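Local atomic coordinates of foldase protein PrsA (Streptococcus pneumoniae, PDB entry 5TVL), a protein that probably helps secreted proteins fold after translocation and probably catalyses peptidyl-prolyl cis-trans isomerisation. Residues A[118-124]-A[211-217]; A[168-172]-A[181-185]. All coordinates share one frame; numbering follows the deposited sequence.

Both interactions lie in the parvulin-type (PpiC) domain and meet on one antiparallel sheet. Interaction 1 pairs its two central strands, 120-127 and 207-216. Interaction 2 joins the outer strand 166-169, and the loop after it, to helix 178-186. The centres of the two contacts are about 8 Å apart. Strands 120-127 and 166-169 are neighbours, and Val120 N lies 3.1 Å from Phe169 O, a probable hydrogen bond. Val120 also touches the side chains of Phe169 and Phe185, so the apolar face of interaction 1 runs into the aromatic pair of interaction 2. A sulfate, probably from the crystallisation liquor, is held weakly by Lys182 NZ.

Interaction 1: residues A[118-124]-A[211-217]; sequences PDVTAQI and VKLTKKT
Val120 and Ala122 face Leu213, Val211 and Lys216 across the two central antiparallel strands of the parvulin-type sheet. The strand directions differ by 159°. A beta bulge, with Thr214 and Lys215 opposite Thr121, shifts the register between Thr121 and Ala122.

On one face the packing is apolar. Leu213 brings CD1 nearer to strand 120-124. CG is anti to the backbone N (chi1 -166°), and CD1 comes to rest 3.6 Å from Thr121 O and 4.1 Å from Val120 CG2. The Val120 and Leu213 side chains cross at about a right angle. Val120 CG1 lies beside Lys216 CG at 3.8 Å, the two side chains pointing the same way. Ala122 CB is a low bump between Val211 CG1 (4.2 Å) and Leu213 CD1 (4.4 Å). Ile124 and Val211 lie side by side through their CG2 methyls. Helix 178-186 packs on this face, with Phe185 on Val120 and Ala184 on Val211.

Thr121 O accepts from both Thr214 N and Lys215 N, which come from the same face of its carbonyl plane. On the other face, Gln123 reaches along to Thr214, where NE2 makes a weak bond to OG1. Within the bulge, Lys215 CB packs 3.8 Å from Thr121 CB.

At the strand end Thr217 CB and CG2 rest against the Pro118 ring. Asp119 O takes two bonds from Thr217, from N at 3.2 Å and from OG1 at 2.7 Å.

Interaction 2: residues A[168-172]-A[181-185]; sequences TFDSA and KKAAF. With SO4 (sulfate ion), chain L.
The apolar layer between the sheet and helix 178-186 is built here around Phe169, whose ring enters between Lys181, Ala184 and Phe185. Its CG stands between the backbone N and the carbonyl carbon (chi1 54°), which turns the ring toward the helix. Ala184 CB meets the ring edge, near its plane, 4.0 Å from CZ. The aliphatic part of Lys181 passes obliquely, with CG 3.9 Å from CE2. Phe185 approaches obliquely from the opposite side of the ring plane, its CE1 3.8 Å from Phe169 CE2. The two ring planes are inclined at 45°.

This is the helix of the parvulin-type domain that packs on the face of the sheet bearing Val120, which touches both phenylalanines. Phe185 also reaches the loop after the strand: its CZ lies 3.7 Å from Ser171 CA, and Asp170 O sits at the ring edge.

Lys181 ends in a polar grip on that loop. A bend at chi3 carries NZ to Ser171 O at 2.7 Å, tilted 34° from the carbonyl plane. NZ also bonds to Ser173 O. Ser171 OG accepts from Thr117 N. Lys182 NZ forms a salt bridge with Glu178 and a weak 3.3 Å bond to sulfate O1.

Interaction 1: residues A[118-124]-A[211-217]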
ATOM      1  N   PRO A 118     -16.032 -15.253   1.336  1.00 55.31           N
ATOM      2  CA  PRO A 118     -15.953 -15.688   2.736  1.00 55.86           C
ATOM      3  C   PRO A 118     -14.829 -16.686   3.019  1.00 54.88           C
ATOM      4  O   PRO A 118     -14.117 -17.100   2.100  1.00 52.40           O
ATOM      5  CB  PRO A 118     -17.321 -16.332   2.968  1.00 59.94           C
ATOM      6  CG  PRO A 118     -17.673 -16.899   1.639  1.00 60.84           C
ATOM      7  CD  PRO A 118     -17.154 -15.908   0.634  1.00 57.24           C
ATOM      8  N   ASP A 119     -14.681 -17.054   4.293  1.00 57.36           N
ATOM      9  CA  ASP A 119     -13.603 -17.949   4.732  1.00 59.08           C
ATOM     10  C   ASP A 119     -13.593 -19.262   3.953  1.00 57.61           C
ATOM     11  O   ASP A 119     -14.624 -19.912   3.808  1.00 63.23           O
ATOM     12  CB  ASP A 119     -13.690 -18.245   6.245  1.00 63.18           C
ATOM     13  CG  ASP A 119     -12.976 -17.198   7.101  1.00 66.05           C
ATOM     14  OD1 ASP A 119     -11.817 -16.848   6.791  1.00 67.67           O
ATOM     15  OD2 ASP A 119     -13.566 -16.739   8.101  1.00 71.43           O
ATOM     16  N   VAL A 120     -12.424 -19.614   3.426  1.00 56.51           N
ATOM     17  CA  VAL A 120     -12.185 -20.925   2.833  1.00 57.69           C
ATOM     18  C   VAL A 120     -10.966 -21.533   3.526  1.00 60.32           C
ATOM     19  O   VAL A 120      -9.989 -20.835   3.805  1.00 58.81           O
ATOM     20  CB  VAL A 120     -11.987 -20.856   1.294  1.00 55.82           C
ATOM     21  CG1 VAL A 120     -13.100 -20.035   0.654  1.00 58.12           C
ATOM     22  CG2 VAL A 120     -10.624 -20.293   0.903  1.00 54.22           C
ATOM     23  N   THR A 121     -11.047 -22.821   3.839  1.00 70.00           N
ATOM     24  CA  THR A 121      -9.902 -23.567   4.342  1.00 71.98           C
ATOM     25  C   THR A 121      -9.178 -24.179   3.147  1.00 69.51           C
ATOM     26  O   THR A 121      -9.798 -24.515   2.132  1.00 67.82           O
ATOM     27  CB  THR A 121     -10.330 -24.667   5.330  1.00 78.68           C
ATOM     28  OG1 THR A 121     -11.215 -24.110   6.310  1.00 82.65           O
ATOM     29  CG2 THR A 121      -9.116 -25.271   6.036  1.00 81.02           C
ATOM     30  N   ALA A 122      -7.862 -24.301   3.266  1.00 69.48           N
ATOM     31  CA  ALA A 122      -7.037 -24.876   2.209  1.00 66.86           C
ATOM     32  C   ALA A 122      -5.681 -25.266   2.758  1.00 66.72           C
ATOM     33  O   ALA A 122      -5.307 -24.848   3.856  1.00 74.09           O
ATOM     34  CB  ALA A 122      -6.869 -23.884   1.066  1.00 63.34           C
ATOM     35  N   GLN A 123      -4.957 -26.069   1.984  1.00 64.17           N
ATOM     36  CA  GLN A 123      -3.597 -26.474   2.318  1.00 65.71           C
ATOM     37  C   GLN A 123      -2.653 -25.940   1.249  1.00 61.76           C
ATOM     38  O   GLN A 123      -2.898 -26.138   0.059  1.00 58.12           O
ATOM     39  CB  GLN A 123      -3.503 -27.996   2.406  1.00 72.39           C
ATOM     40  CG  GLN A 123      -4.364 -28.600   3.508  1.00 76.25           C
ATOM     41  CD  GLN A 123      -4.486 -30.106   3.400  1.00 81.01           C
ATOM     42  OE1 GLN A 123      -3.525 -30.797   3.063  1.00 89.01           O
ATOM     43  NE2 GLN A 123      -5.672 -30.627   3.694  1.00 82.46           N
ATOM     44  N   ILE A 124      -1.589 -25.259   1.678  1.00 62.53           N
ATOM     45  CA  ILE A 124      -0.615 -24.656   0.759  1.00 63.01           C
ATOM     46  C   ILE A 124       0.760 -25.299   0.921  1.00 62.83           C
ATOM     47  O   ILE A 124       1.082 -25.828   1.984  1.00 67.58           O
ATOM     48  CB  ILE A 124      -0.514 -23.114   0.920  1.00 67.06           C
ATOM     49  CG1 ILE A 124      -0.098 -22.702   2.341  1.00 74.34           C
ATOM     50  CG2 ILE A 124      -1.839 -22.455   0.559  1.00 68.41           C
ATOM     51  CD1 ILE A 124       0.235 -21.228   2.469  1.00 78.06           C
ATOM     52  N   VAL A 211      -1.699 -25.087  -4.155  1.00 87.14           N
ATOM     53  CA  VAL A 211      -2.851 -24.953  -3.254  1.00 82.46           C
ATOM     54  C   VAL A 211      -3.793 -26.146  -3.417  1.00 80.19           C
ATOM     55  O   VAL A 211      -4.017 -26.620  -4.531  1.00 78.45           O
ATOM     56  CB  VAL A 211      -3.636 -23.646  -3.523  1.00 79.98           C
ATOM     57  CG1 VAL A 211      -4.763 -23.460  -2.511  1.00 78.30           C
ATOM     58  CG2 VAL A 211      -2.711 -22.443  -3.484  1.00 85.17           C
ATOM     59  N   LYS A 212      -4.333 -26.611  -2.289  1.00 81.17           N
ATOM     60  CA  LYS A 212      -5.332 -27.680  -2.235  1.00 82.04           C
ATOM     61  C   LYS A 212      -6.519 -27.145  -1.432  1.00 78.40           C
ATOM     62  O   LYS A 212      -6.396 -26.932  -0.225  1.00 78.02           O
ATOM     63  CB  LYS A 212      -4.727 -28.917  -1.554  1.00 88.81           C
ATOM     64  CG  LYS A 212      -5.688 -30.063  -1.243  1.00 93.67           C
ATOM     65  CD  LYS A 212      -6.003 -30.908  -2.468  1.00 97.85           C
ATOM     66  CE  LYS A 212      -7.000 -32.013  -2.141  1.00103.74           C
ATOM     67  NZ  LYS A 212      -6.424 -33.095  -1.293  1.00110.41           N
ATOM     68  N   LEU A 213      -7.656 -26.929  -2.095  1.00 77.18           N
ATOM     69  CA  LEU A 213      -8.866 -26.452  -1.413  1.00 76.30           C
ATOM     70  C   LEU A 213      -9.500 -27.589  -0.606  1.00 78.75           C
ATOM     71  O   LEU A 213      -9.760 -28.665  -1.146  1.00 81.29           O
ATOM     72  CB  LEU A 213      -9.879 -25.889  -2.415  1.00 76.23           C
ATOM     73  CG  LEU A 213     -11.028 -25.061  -1.822  1.00 77.32           C
ATOM     74  CD1 LEU A 213     -10.534 -23.712  -1.314  1.00 76.59           C
ATOM     75  CD2 LEU A 213     -12.133 -24.865  -2.846  1.00 81.46           C
ATOM     76  N   THR A 214      -9.735 -27.332   0.681  1.00 79.40           N
ATOM     77  CA  THR A 214     -10.310 -28.306   1.616  1.00 82.05           C
ATOM     78  C   THR A 214     -11.779 -27.978   1.915  1.00 86.05           C
ATOM     79  O   THR A 214     -12.639 -28.860   1.824  1.00 94.62           O
ATOM     80  CB  THR A 214      -9.503 -28.355   2.937  1.00 79.62           C
ATOM     81  OG1 THR A 214      -8.136 -28.675   2.653  1.00 78.86           O
ATOM     82  CG2 THR A 214     -10.066 -29.401   3.904  1.00 82.81           C
ATOM     83  N   LYS A 215     -12.054 -26.725   2.284  1.00 84.85           N
ATOM     84  CA  LYS A 215     -13.407 -26.276   2.636  1.00 91.61           C
ATOM     85  C   LYS A 215     -13.686 -24.887   2.060  1.00 95.46           C
ATOM     86  O   LYS A 215     -12.766 -24.083   1.893  1.00 95.00           O
ATOM     87  CB  LYS A 215     -13.572 -26.262   4.162  1.00 91.72           C
ATOM     88  CG  LYS A 215     -15.009 -26.286   4.671  1.00 96.69           C
ATOM     89  CD  LYS A 215     -15.688 -27.627   4.419  1.00102.99           C
ATOM     90  CE  LYS A 215     -16.980 -27.775   5.211  1.00109.34           C
ATOM     91  NZ  LYS A 215     -16.748 -28.197   6.621  1.00106.57           N
ATOM     92  N   LYS A 216     -14.957 -24.620   1.756  1.00 60.44           N
ATOM     93  CA  LYS A 216     -15.394 -23.340   1.200  1.00 63.59           C
ATOM     94  C   LYS A 216     -16.729 -22.950   1.825  1.00 65.08           C
ATOM     95  O   LYS A 216     -17.689 -23.714   1.748  1.00 63.68           O
ATOM     96  CB  LYS A 216     -15.546 -23.444  -0.323  1.00 69.11           C
ATOM     97  CG  LYS A 216     -15.822 -22.118  -1.030  1.00 77.04           C
ATOM     98  CD  LYS A 216     -16.277 -22.314  -2.471  1.00 81.70           C
ATOM     99  CE  LYS A 216     -15.169 -22.874  -3.351  1.00 86.95           C
ATOM    100  NZ  LYS A 216     -15.503 -22.807  -4.802  1.00 90.16           N
ATOM    101  N   THR A 217     -16.783 -21.771   2.441  1.00 68.84           N
ATOM    102  CA  THR A 217     -18.031 -21.241   2.990  1.00 75.66           C
ATOM    103  C   THR A 217     -18.927 -20.773   1.843  1.00 76.34           C
ATOM    104  O   THR A 217     -18.446 -20.167   0.881  1.00 75.88           O
ATOM    105  CB  THR A 217     -17.771 -20.062   3.960  1.00 81.01           C
ATOM    106  OG1 THR A 217     -16.958 -20.506   5.053  1.00 76.76           O
ATOM    107  CG2 THR A 217     -19.082 -19.487   4.515  1.00 84.16           C
TER

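Interaction 2: residues A[168-172]-A[181-185]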
ATOM      1  N   THR A 168      -6.815 -21.101   6.911  1.00 65.03           N
ATOM      2  CA  THR A 168      -8.116 -20.489   6.625  1.00 64.41           C
ATOM      3  C   THR A 168      -7.898 -19.009   6.289  1.00 64.73           C
ATOM      4  O   THR A 168      -7.058 -18.356   6.912  1.00 63.06           O
ATOM      5  CB  THR A 168      -9.060 -20.615   7.839  1.00 64.69           C
ATOM      6  OG1 THR A 168      -9.189 -21.994   8.204  1.00 65.85           O
ATOM      7  CG2 THR A 168     -10.446 -20.055   7.535  1.00 65.07           C
ATOM      8  N   PHE A 169      -8.641 -18.488   5.306  1.00 50.41           N
ATOM      9  CA  PHE A 169      -8.534 -17.069   4.918  1.00 51.01           C
ATOM     10  C   PHE A 169      -9.737 -16.512   4.145  1.00 51.65           C
ATOM     11  O   PHE A 169     -10.441 -17.246   3.452  1.00 52.01           O
ATOM     12  CB  PHE A 169      -7.244 -16.815   4.115  1.00 50.33           C
ATOM     13  CG  PHE A 169      -7.070 -17.705   2.909  1.00 47.95           C
ATOM     14  CD1 PHE A 169      -6.406 -18.925   3.016  1.00 47.07           C
ATOM     15  CD2 PHE A 169      -7.533 -17.310   1.655  1.00 46.10           C
ATOM     16  CE1 PHE A 169      -6.229 -19.741   1.904  1.00 44.82           C
ATOM     17  CE2 PHE A 169      -7.360 -18.122   0.541  1.00 43.42           C
ATOM     18  CZ  PHE A 169      -6.706 -19.339   0.664  1.00 42.82           C
ATOM     19  N   ASP A 170      -9.954 -15.204   4.290  1.00 51.56           N
ATOM     20  CA  ASP A 170     -10.918 -14.449   3.490  1.00 51.17           C
ATOM     21  C   ASP A 170     -10.249 -14.012   2.195  1.00 49.81           C
ATOM     22  O   ASP A 170      -9.073 -14.286   1.966  1.00 49.02           O
ATOM     23  CB  ASP A 170     -11.368 -13.177   4.226  1.00 55.05           C
ATOM     24  CG  ASP A 170     -12.077 -13.456   5.524  1.00 62.56           C
ATOM     25  OD1 ASP A 170     -12.905 -14.387   5.569  1.00 76.92           O
ATOM     26  OD2 ASP A 170     -11.834 -12.712   6.497  1.00 65.43           O
ATOM     27  N   SER A 171     -11.011 -13.315   1.356  1.00 49.15           N
ATOM     28  CA  SER A 171     -10.454 -12.511   0.269  1.00 46.60           C
ATOM     29  C   SER A 171      -9.599 -11.361   0.799  1.00 46.54           C
ATOM     30  O   SER A 171      -8.623 -10.974   0.161  1.00 44.30           O
ATOM     31  CB  SER A 171     -11.579 -11.923  -0.579  1.00 46.69           C
ATOM     32  OG  SER A 171     -12.466 -11.160   0.226  1.00 47.24           O
ATOM     33  N   ALA A 172      -9.981 -10.817   1.956  1.00 50.23           N
ATOM     34  CA  ALA A 172      -9.284  -9.690   2.592  1.00 53.36           C
ATOM     35  C   ALA A 172      -8.024 -10.042   3.400  1.00 53.28           C
ATOM     36  O   ALA A 172      -7.399  -9.143   3.968  1.00 56.55           O
ATOM     37  CB  ALA A 172     -10.258  -8.929   3.479  1.00 56.01           C
ATOM     38  N   LYS A 181      -4.659 -16.557  -3.320  1.00 35.12           N
ATOM     39  CA  LYS A 181      -6.072 -16.444  -2.936  1.00 35.93           C
ATOM     40  C   LYS A 181      -7.004 -16.630  -4.129  1.00 36.44           C
ATOM     41  O   LYS A 181      -7.941 -17.430  -4.069  1.00 34.46           O
ATOM     42  CB  LYS A 181      -6.358 -15.088  -2.280  1.00 37.08           C
ATOM     43  CG  LYS A 181      -5.714 -14.906  -0.912  1.00 38.03           C
ATOM     44  CD  LYS A 181      -6.205 -13.651  -0.206  1.00 39.81           C
ATOM     45  CE  LYS A 181      -5.847 -12.397  -0.985  1.00 41.92           C
ATOM     46  NZ  LYS A 181      -5.956 -11.167  -0.162  1.00 45.52           N
ATOM     47  N   LYS A 182      -6.741 -15.893  -5.207  1.00 36.80           N
ATOM     48  CA  LYS A 182      -7.577 -15.970  -6.409  1.00 38.52           C
ATOM     49  C   LYS A 182      -7.557 -17.363  -7.030  1.00 37.46           C
ATOM     50  O   LYS A 182      -8.597 -17.850  -7.483  1.00 38.43           O
ATOM     51  CB  LYS A 182      -7.161 -14.918  -7.444  1.00 41.86           C
ATOM     52  CG  LYS A 182      -7.523 -13.487  -7.063  1.00 46.38           C
ATOM     53  CD  LYS A 182      -9.006 -13.206  -7.267  1.00 54.02           C
ATOM     54  CE  LYS A 182      -9.382 -11.786  -6.871  1.00 64.27           C
ATOM     55  NZ  LYS A 182      -8.711 -10.747  -7.703  1.00 68.16           N
ATOM     56  N   ALA A 183      -6.387 -18.002  -7.031  1.00 36.05           N
ATOM     57  CA  ALA A 183      -6.254 -19.388  -7.503  1.00 36.63           C
ATOM     58  C   ALA A 183      -7.067 -20.371  -6.659  1.00 39.15           C
ATOM     59  O   ALA A 183      -7.675 -21.287  -7.201  1.00 39.24           O
ATOM     60  CB  ALA A 183      -4.793 -19.811  -7.528  1.00 35.24           C
ATOM     61  N   ALA A 184      -7.065 -20.170  -5.342  1.00 41.58           N
ATOM     62  CA  ALA A 184      -7.813 -21.021  -4.411  1.00 42.55           C
ATOM     63  C   ALA A 184      -9.335 -20.893  -4.568  1.00 43.14           C
ATOM     64  O   ALA A 184     -10.050 -21.901  -4.536  1.00 46.18           O
ATOM     65  CB  ALA A 184      -7.402 -20.718  -2.974  1.00 44.22           C
ATOM     66  N   PHE A 185      -9.826 -19.665  -4.749  1.00 41.16           N
ATOM     67  CA  PHE A 185     -11.269 -19.424  -4.922  1.00 41.28           C
ATOM     68  C   PHE A 185     -11.814 -19.978  -6.254  1.00 41.11           C
ATOM     69  O   PHE A 185     -13.007 -20.252  -6.362  1.00 41.78           O
ATOM     70  CB  PHE A 185     -11.619 -17.925  -4.816  1.00 41.09           C
ATOM     71  CG  PHE A 185     -11.104 -17.238  -3.568  1.00 41.28           C
ATOM     72  CD1 PHE A 185     -11.060 -17.890  -2.331  1.00 42.63           C
ATOM     73  CD2 PHE A 185     -10.686 -15.910  -3.628  1.00 42.76           C
ATOM     74  CE1 PHE A 185     -10.590 -17.234  -1.196  1.00 42.29           C
ATOM     75  CE2 PHE A 185     -10.216 -15.253  -2.495  1.00 43.16           C
ATOM     76  CZ  PHE A 185     -10.170 -15.915  -1.277  1.00 43.27           C
TER
HETATM   77  S   SO4 L 505      -8.160 -11.503 -12.331  1.00 92.65           S
HETATM   78  O1  SO4 L 505      -8.049 -10.906 -10.981  1.00 74.80           O
HETATM   79  O2  SO4 L 505      -6.830 -11.976 -12.778  1.00 75.52           O
HETATM   80  O3  SO4 L 505      -9.100 -12.646 -12.292  1.00118.28           O
HETATM   81  O4  SO4 L 505      -8.672 -10.484 -13.274  1.00 91.18           O